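Local coordinates for GAF domain-containing protein (Thermoplasma acidophilum, PDB 4MN7) that probably reduces free methionine-R-sulfoxide to methionine, as a type II reductase built on a GAF domain, at residues 1-4 and 5-8; 32-36 and 37-41. The protein carries 1 engineered substitution. All coordinates share one frame; numbering follows the deposited sequence.

Contact 1: 1-4 and 5-8; sequences MDLK and EFAR
L3 and A7 meet on the buried side of the helix, where A7 and F6 are enclosed and E137 lies against both L3 and A7. The amide N of A7 donates to L3 O over 2.7 Å, and A7 CB lies 3.3 Å from the same L3 O. F6 makes the same kind of bond one step earlier, its N lying in the carbonyl plane of D2 at 2.8 Å from D2 O. With CG anti to N (chi1 169°) the F6 ring lies beside its own carbonyl carbon and leads away from 1-4, so that CD2 comes no nearer than 4.5 Å to L3 CD2. Both side chains are instead packed by the second subunit, where Y17 of that subunit meets the F6 ring edge-to-face and I127 and S126 of that subunit lie against F6 and L3. The i to i+4 bonds, which also run from E5 N to M1 O (2.9 Å) and from R8 N to K4 O, mark this as the first turns of the N-terminal helix 2-21, with M1 supplying the first acceptor. On the other flank the packing is looser and more polar. E5 is exposed, yet its CG rests 3.5 Å from M1 O before the chain bends at chi2 (-49°) and brings the carboxylate round to R8. There R8 NH1 forms a salt bridge with E5 OE2 at 2.8 Å, the oxygen lying in plane at the edge of the guanidinium; the same NH1 also makes a weak, bent hydrogen bond to OE1 as part of this bridge. R8 NH2 turns to E41, while the M1 side chain leads away, poorly ordered.

Contact 2: 32-36 and 37-41; sequences VLEHG and KLKLE
V32 and K39 exchange two backbone bonds, V32 N to K39 O at 2.9 Å and K39 N to V32 O at 2.8 Å, and E34 and K37 do likewise, so that strands 32-34 and 37-41 form an antiparallel hairpin closed by a tight type I' turn with H35 and G36 at its corners. Both corner residues have positive phi, as this turn requires, and glycine takes that backbone easily. The closing pair is uneven: E34 N points almost straight at K37 O (170° at the hydrogen), whereas the returning K37 N sits well above the carbonyl plane of E34. L33 and L38 face each other on one side of the sheet, touching through their CD2 methyls at 3.9 Å as the two side chains cross obliquely. V32, E34, K37 and K39 lie on the opposite face. There the extended chain of E34 lays its carboxylate against the aliphatic part of K39, E34 CD being 3.6 Å from K39 CB. E41 comes towards E34 from the opposite direction, but their carboxylates are modelled too close together for the detail to be trusted. Away from that clash, E41 CG lies 3.9 Å from V32 CG2, the two side chains crossing at about a right angle, and E41 OE1 is taken by R8. The hairpin's outer edge is continued by strand 52-53, with I53 bonded to L38, and its inner edge by strand 101-110, where I103 pairs with L33; the backbone of V140, beyond helix 118-136, also bonds to L33 and H35.

Contact 1 comes first along the chain, in the opening turns of helix 2-21, and contact 2 follows at the hairpin of strands 27-34 and 37-44; their centres are about 16 Å apart. They are joined directly by a salt bridge, R8 NH2 to E41 OE1 at 2.7 Å, which ties the start of the helix to the far strand of the hairpin. Both belong to the one GAF domain, whose antiparallel sheet carries the hairpin. The helix end also faces the second subunit, whereas no other chain of the assembly touches contact 2, so the R8-E41 bridge connects an interface helix to the sheet within the same chain.

Contact 1: 1-4 and 5-8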
ATOM      1  N   MET A   1      -1.414  -8.454  14.013  1.00 81.61           N
ATOM      2  CA  MET A   1      -0.304  -8.962  13.114  1.00 90.53           C
ATOM      3  C   MET A   1       0.790  -7.884  12.804  1.00 86.80           C
ATOM      4  O   MET A   1       0.544  -6.671  12.762  1.00 73.73           O
ATOM      5  CB  MET A   1      -0.893  -9.643  11.828  1.00 85.90           C
ATOM      6  CG  MET A   1       0.115 -10.154  10.778  1.00 91.60           C
ATOM      7  SD  MET A   1      -0.039 -11.801   9.971  1.00109.17           S
ATOM      8  CE  MET A   1      -1.766 -11.956   9.499  1.00100.95           C
ATOM      9  N   ASP A   2       2.019  -8.356  12.634  1.00 91.87           N
ATOM     10  CA  ASP A   2       3.078  -7.535  12.060  1.00 82.33           C
ATOM     11  C   ASP A   2       2.590  -6.985  10.696  1.00 67.58           C
ATOM     12  O   ASP A   2       2.687  -5.770  10.480  1.00 51.78           O
ATOM     13  CB  ASP A   2       4.405  -8.321  11.942  1.00 79.92           C
ATOM     14  CG  ASP A   2       5.625  -7.469  12.268  1.00 78.78           C
ATOM     15  OD1 ASP A   2       5.567  -6.227  12.130  1.00 79.13           O
ATOM     16  OD2 ASP A   2       6.661  -8.040  12.643  1.00 78.12           O
ATOM     17  N   LEU A   3       2.043  -7.865   9.829  1.00 65.05           N
ATOM     18  CA  LEU A   3       1.359  -7.468   8.554  1.00 60.82           C
ATOM     19  C   LEU A   3       0.168  -6.511   8.652  1.00 55.52           C
ATOM     20  O   LEU A   3      -0.003  -5.636   7.768  1.00 45.63           O
ATOM     21  CB  LEU A   3       0.874  -8.661   7.747  1.00 58.65           C
ATOM     22  CG  LEU A   3       1.846  -9.454   6.904  1.00 63.85           C
ATOM     23  CD1 LEU A   3       1.074 -10.493   6.077  1.00 67.21           C
ATOM     24  CD2 LEU A   3       2.648  -8.522   6.028  1.00 65.98           C
ATOM     25  N   LYS A   4      -0.687  -6.696   9.665  1.00 46.04           N
ATOM     26  CA  LYS A   4      -1.715  -5.712   9.926  1.00 39.02           C
ATOM     27  C   LYS A   4      -1.118  -4.402  10.286  1.00 37.92           C
ATOM     28  O   LYS A   4      -1.622  -3.358   9.870  1.00 35.53           O
ATOM     29  CB  LYS A   4      -2.641  -6.146  11.053  1.00 43.90           C
ATOM     30  CG  LYS A   4      -3.638  -7.209  10.604  1.00 53.63           C
ATOM     31  CD  LYS A   4      -5.028  -7.023  11.221  1.00 58.34           C
ATOM     32  CE  LYS A   4      -5.205  -7.756  12.510  1.00 58.39           C
ATOM     33  NZ  LYS A   4      -6.383  -7.220  13.221  1.00 63.08           N
ATOM     34  N   GLU A   5      -0.067  -4.387  11.106  1.00 37.87           N
ATOM     35  CA  GLU A   5       0.497  -3.105  11.434  1.00 43.31           C
ATOM     36  C   GLU A   5       1.218  -2.491  10.225  1.00 43.26           C
ATOM     37  O   GLU A   5       1.182  -1.304  10.053  1.00 41.69           O
ATOM     38  CB  GLU A   5       1.319  -3.141  12.734  1.00 52.70           C
ATOM     39  CG  GLU A   5       0.434  -3.441  13.974  1.00 57.70           C
ATOM     40  CD  GLU A   5      -0.888  -2.592  14.144  1.00 60.88           C
ATOM     41  OE1 GLU A   5      -0.895  -1.329  14.078  1.00 60.61           O
ATOM     42  OE2 GLU A   5      -1.953  -3.206  14.408  1.00 61.36           O
ATOM     43  N   PHE A   6       1.824  -3.319   9.382  1.00 41.49           N
ATOM     44  CA  PHE A   6       2.394  -2.858   8.141  1.00 38.37           C
ATOM     45  C   PHE A   6       1.287  -2.266   7.235  1.00 36.26           C
ATOM     46  O   PHE A   6       1.404  -1.143   6.773  1.00 37.20           O
ATOM     47  CB  PHE A   6       3.058  -4.009   7.401  1.00 36.78           C
ATOM     48  CG  PHE A   6       3.437  -3.663   5.999  1.00 37.47           C
ATOM     49  CD1 PHE A   6       4.502  -2.806   5.758  1.00 35.22           C
ATOM     50  CD2 PHE A   6       2.761  -4.184   4.928  1.00 39.74           C
ATOM     51  CE1 PHE A   6       4.852  -2.447   4.464  1.00 38.32           C
ATOM     52  CE2 PHE A   6       3.142  -3.883   3.632  1.00 33.88           C
ATOM     53  CZ  PHE A   6       4.170  -2.997   3.393  1.00 33.62           C
ATOM     54  N   ALA A   7       0.182  -2.991   7.097  1.00 36.85           N
ATOM     55  CA  ALA A   7      -0.943  -2.517   6.300  1.00 36.65           C
ATOM     56  C   ALA A   7      -1.489  -1.227   6.824  1.00 38.85           C
ATOM     57  O   ALA A   7      -1.845  -0.306   6.041  1.00 37.54           O
ATOM     58  CB  ALA A   7      -2.048  -3.563   6.168  1.00 35.15           C
ATOM     59  N   ARG A   8      -1.599  -1.130   8.141  1.00 34.94           N
ATOM     60  CA  ARG A   8      -2.148   0.111   8.698  1.00 35.11           C
ATOM     61  C   ARG A   8      -1.252   1.298   8.425  1.00 36.55           C
ATOM     62  O   ARG A   8      -1.775   2.397   8.163  1.00 37.07           O
ATOM     63  CB  ARG A   8      -2.423  -0.019  10.208  1.00 38.10           C
ATOM     64  CG  ARG A   8      -3.067   1.223  10.786  1.00 41.58           C
ATOM     65  CD  ARG A   8      -3.073   1.224  12.295  1.00 48.85           C
ATOM     66  NE  ARG A   8      -4.387   0.746  12.722  1.00 58.87           N
ATOM     67  CZ  ARG A   8      -4.615  -0.453  13.177  1.00 51.96           C
ATOM     68  NH1 ARG A   8      -3.624  -1.284  13.305  1.00 53.84           N
ATOM     69  NH2 ARG A   8      -5.826  -0.802  13.510  1.00 65.58           N
TER

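Contact 2: 32-36 and 37-41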
ATOM      1  N   VAL A  32     -13.160  -0.316   7.093  1.00 31.18           N
ATOM      2  CA  VAL A  32     -13.055  -1.684   6.631  1.00 31.58           C
ATOM      3  C   VAL A  32     -14.169  -2.506   7.225  1.00 30.68           C
ATOM      4  O   VAL A  32     -14.538  -2.266   8.367  1.00 32.96           O
ATOM      5  CB  VAL A  32     -11.757  -2.326   7.072  1.00 33.05           C
ATOM      6  CG1 VAL A  32     -11.616  -3.750   6.444  1.00 31.65           C
ATOM      7  CG2 VAL A  32     -10.578  -1.425   6.735  1.00 36.06           C
ATOM      8  N   LEU A  33     -14.694  -3.472   6.466  1.00 29.97           N
ATOM      9  CA  LEU A  33     -15.760  -4.356   6.981  1.00 32.38           C
ATOM     10  C   LEU A  33     -15.183  -5.439   7.848  1.00 32.54           C
ATOM     11  O   LEU A  33     -14.315  -6.205   7.407  1.00 29.07           O
ATOM     12  CB  LEU A  33     -16.551  -5.021   5.854  1.00 31.03           C
ATOM     13  CG  LEU A  33     -17.504  -4.125   5.072  1.00 33.75           C
ATOM     14  CD1 LEU A  33     -17.899  -4.779   3.749  1.00 39.69           C
ATOM     15  CD2 LEU A  33     -18.779  -3.804   5.908  1.00 32.61           C
ATOM     16  N   GLU A  34     -15.642  -5.481   9.103  1.00 32.09           N
ATOM     17  CA  GLU A  34     -15.169  -6.411  10.063  1.00 35.92           C
ATOM     18  C   GLU A  34     -16.428  -6.935  10.711  1.00 39.90           C
ATOM     19  O   GLU A  34     -17.167  -6.140  11.278  1.00 33.15           O
ATOM     20  CB  GLU A  34     -14.248  -5.675  11.078  1.00 32.92           C
ATOM     21  CG  GLU A  34     -13.002  -5.108  10.387  1.00 36.81           C
ATOM     22  CD  GLU A  34     -12.103  -4.273  11.243  1.00 38.49           C
ATOM     23  OE1 GLU A  34     -12.256  -4.435  12.452  1.00 38.80           O
ATOM     24  OE2 GLU A  34     -11.220  -3.474  10.720  1.00 36.03           O
ATOM     25  N   HIS A  35     -16.702  -8.227  10.548  1.00 39.53           N
ATOM     26  CA  HIS A  35     -17.910  -8.881  11.098  1.00 37.01           C
ATOM     27  C   HIS A  35     -19.199  -8.122  10.765  1.00 38.76           C
ATOM     28  O   HIS A  35     -20.112  -7.952  11.595  1.00 39.74           O
ATOM     29  CB  HIS A  35     -17.767  -9.048  12.608  1.00 37.95           C
ATOM     30  CG  HIS A  35     -16.543  -9.808  12.999  1.00 36.98           C
ATOM     31  ND1 HIS A  35     -16.504 -11.184  13.019  1.00 37.92           N
ATOM     32  CD2 HIS A  35     -15.303  -9.383  13.330  1.00 36.64           C
ATOM     33  CE1 HIS A  35     -15.289 -11.573  13.377  1.00 39.64           C
ATOM     34  NE2 HIS A  35     -14.534 -10.495  13.552  1.00 39.21           N
ATOM     35  N   GLY A  36     -19.267  -7.647   9.542  1.00 33.74           N
ATOM     36  CA  GLY A  36     -20.508  -7.056   9.037  1.00 35.92           C
ATOM     37  C   GLY A  36     -20.763  -5.643   9.473  1.00 36.51           C
ATOM     38  O   GLY A  36     -21.844  -5.135   9.293  1.00 34.74           O
ATOM     39  N   LYS A  37     -19.747  -4.998  10.027  1.00 31.63           N
ATOM     40  CA  LYS A  37     -19.814  -3.608  10.327  1.00 34.79           C
ATOM     41  C   LYS A  37     -18.548  -2.863   9.886  1.00 32.98           C
ATOM     42  O   LYS A  37     -17.422  -3.416   9.888  1.00 36.67           O
ATOM     43  CB  LYS A  37     -19.975  -3.541  11.858  1.00 37.98           C
ATOM     44  CG  LYS A  37     -20.131  -2.175  12.456  1.00 42.52           C
ATOM     45  CD  LYS A  37     -20.849  -2.233  13.816  1.00 42.61           C
ATOM     46  CE  LYS A  37     -20.162  -3.036  14.902  1.00 41.25           C
ATOM     47  NZ  LYS A  37     -21.136  -3.216  16.037  1.00 39.77           N
ATOM     48  N   LEU A  38     -18.712  -1.609   9.505  1.00 30.72           N
ATOM     49  CA  LEU A  38     -17.587  -0.772   9.132  1.00 34.21           C
ATOM     50  C   LEU A  38     -16.781  -0.332  10.364  1.00 37.83           C
ATOM     51  O   LEU A  38     -17.352   0.153  11.322  1.00 37.29           O
ATOM     52  CB  LEU A  38     -18.057   0.450   8.347  1.00 36.16           C
ATOM     53  CG  LEU A  38     -18.606   0.134   6.922  1.00 35.40           C
ATOM     54  CD1 LEU A  38     -19.485   1.226   6.369  1.00 35.89           C
ATOM     55  CD2 LEU A  38     -17.457  -0.150   5.970  1.00 32.12           C
ATOM     56  N   LYS A  39     -15.449  -0.452  10.276  1.00 34.93           N
ATOM     57  CA  LYS A  39     -14.535  -0.012  11.291  1.00 35.71           C
ATOM     58  C   LYS A  39     -13.452   0.902  10.735  1.00 35.21           C
ATOM     59  O   LYS A  39     -12.747   0.523   9.863  1.00 34.51           O
ATOM     60  CB  LYS A  39     -13.903  -1.239  11.920  1.00 39.13           C
ATOM     61  CG  LYS A  39     -12.900  -0.981  13.030  1.00 37.75           C
ATOM     62  CD  LYS A  39     -13.470  -0.234  14.224  1.00 45.94           C
ATOM     63  CE  LYS A  39     -12.358   0.343  15.127  1.00 49.76           C
ATOM     64  NZ  LYS A  39     -11.216  -0.617  15.290  1.00 53.23           N
ATOM     65  N   LEU A  40     -13.317   2.103  11.263  1.00 33.63           N
ATOM     66  CA  LEU A  40     -12.238   3.009  10.820  1.00 33.96           C
ATOM     67  C   LEU A  40     -10.885   2.468  11.238  1.00 34.34           C
ATOM     68  O   LEU A  40     -10.610   2.305  12.415  1.00 37.93           O
ATOM     69  CB  LEU A  40     -12.427   4.374  11.442  1.00 37.20           C
ATOM     70  CG  LEU A  40     -11.522   5.539  11.027  1.00 40.90           C
ATOM     71  CD1 LEU A  40     -11.587   5.812   9.546  1.00 40.82           C
ATOM     72  CD2 LEU A  40     -11.856   6.781  11.838  1.00 43.68           C
ATOM     73  N   GLU A  41     -10.019   2.158  10.285  1.00 32.15           N
ATOM     74  CA  GLU A  41      -8.709   1.660  10.643  1.00 31.67           C
ATOM     75  C   GLU A  41      -7.543   2.644  10.386  1.00 32.69           C
ATOM     76  O   GLU A  41      -6.454   2.447  10.865  1.00 34.72           O
ATOM     77  CB  GLU A  41      -8.458   0.306  10.014  1.00 33.12           C
ATOM     78  CG  GLU A  41      -9.506  -0.741  10.420  1.00 33.81           C
ATOM     79  CD  GLU A  41      -9.239  -1.317  11.848  1.00 35.45           C
ATOM     80  OE1 GLU A  41      -8.365  -0.799  12.555  1.00 31.92           O
ATOM     81  OE2 GLU A  41      -9.877  -2.298  12.256  1.00 36.05           O
TER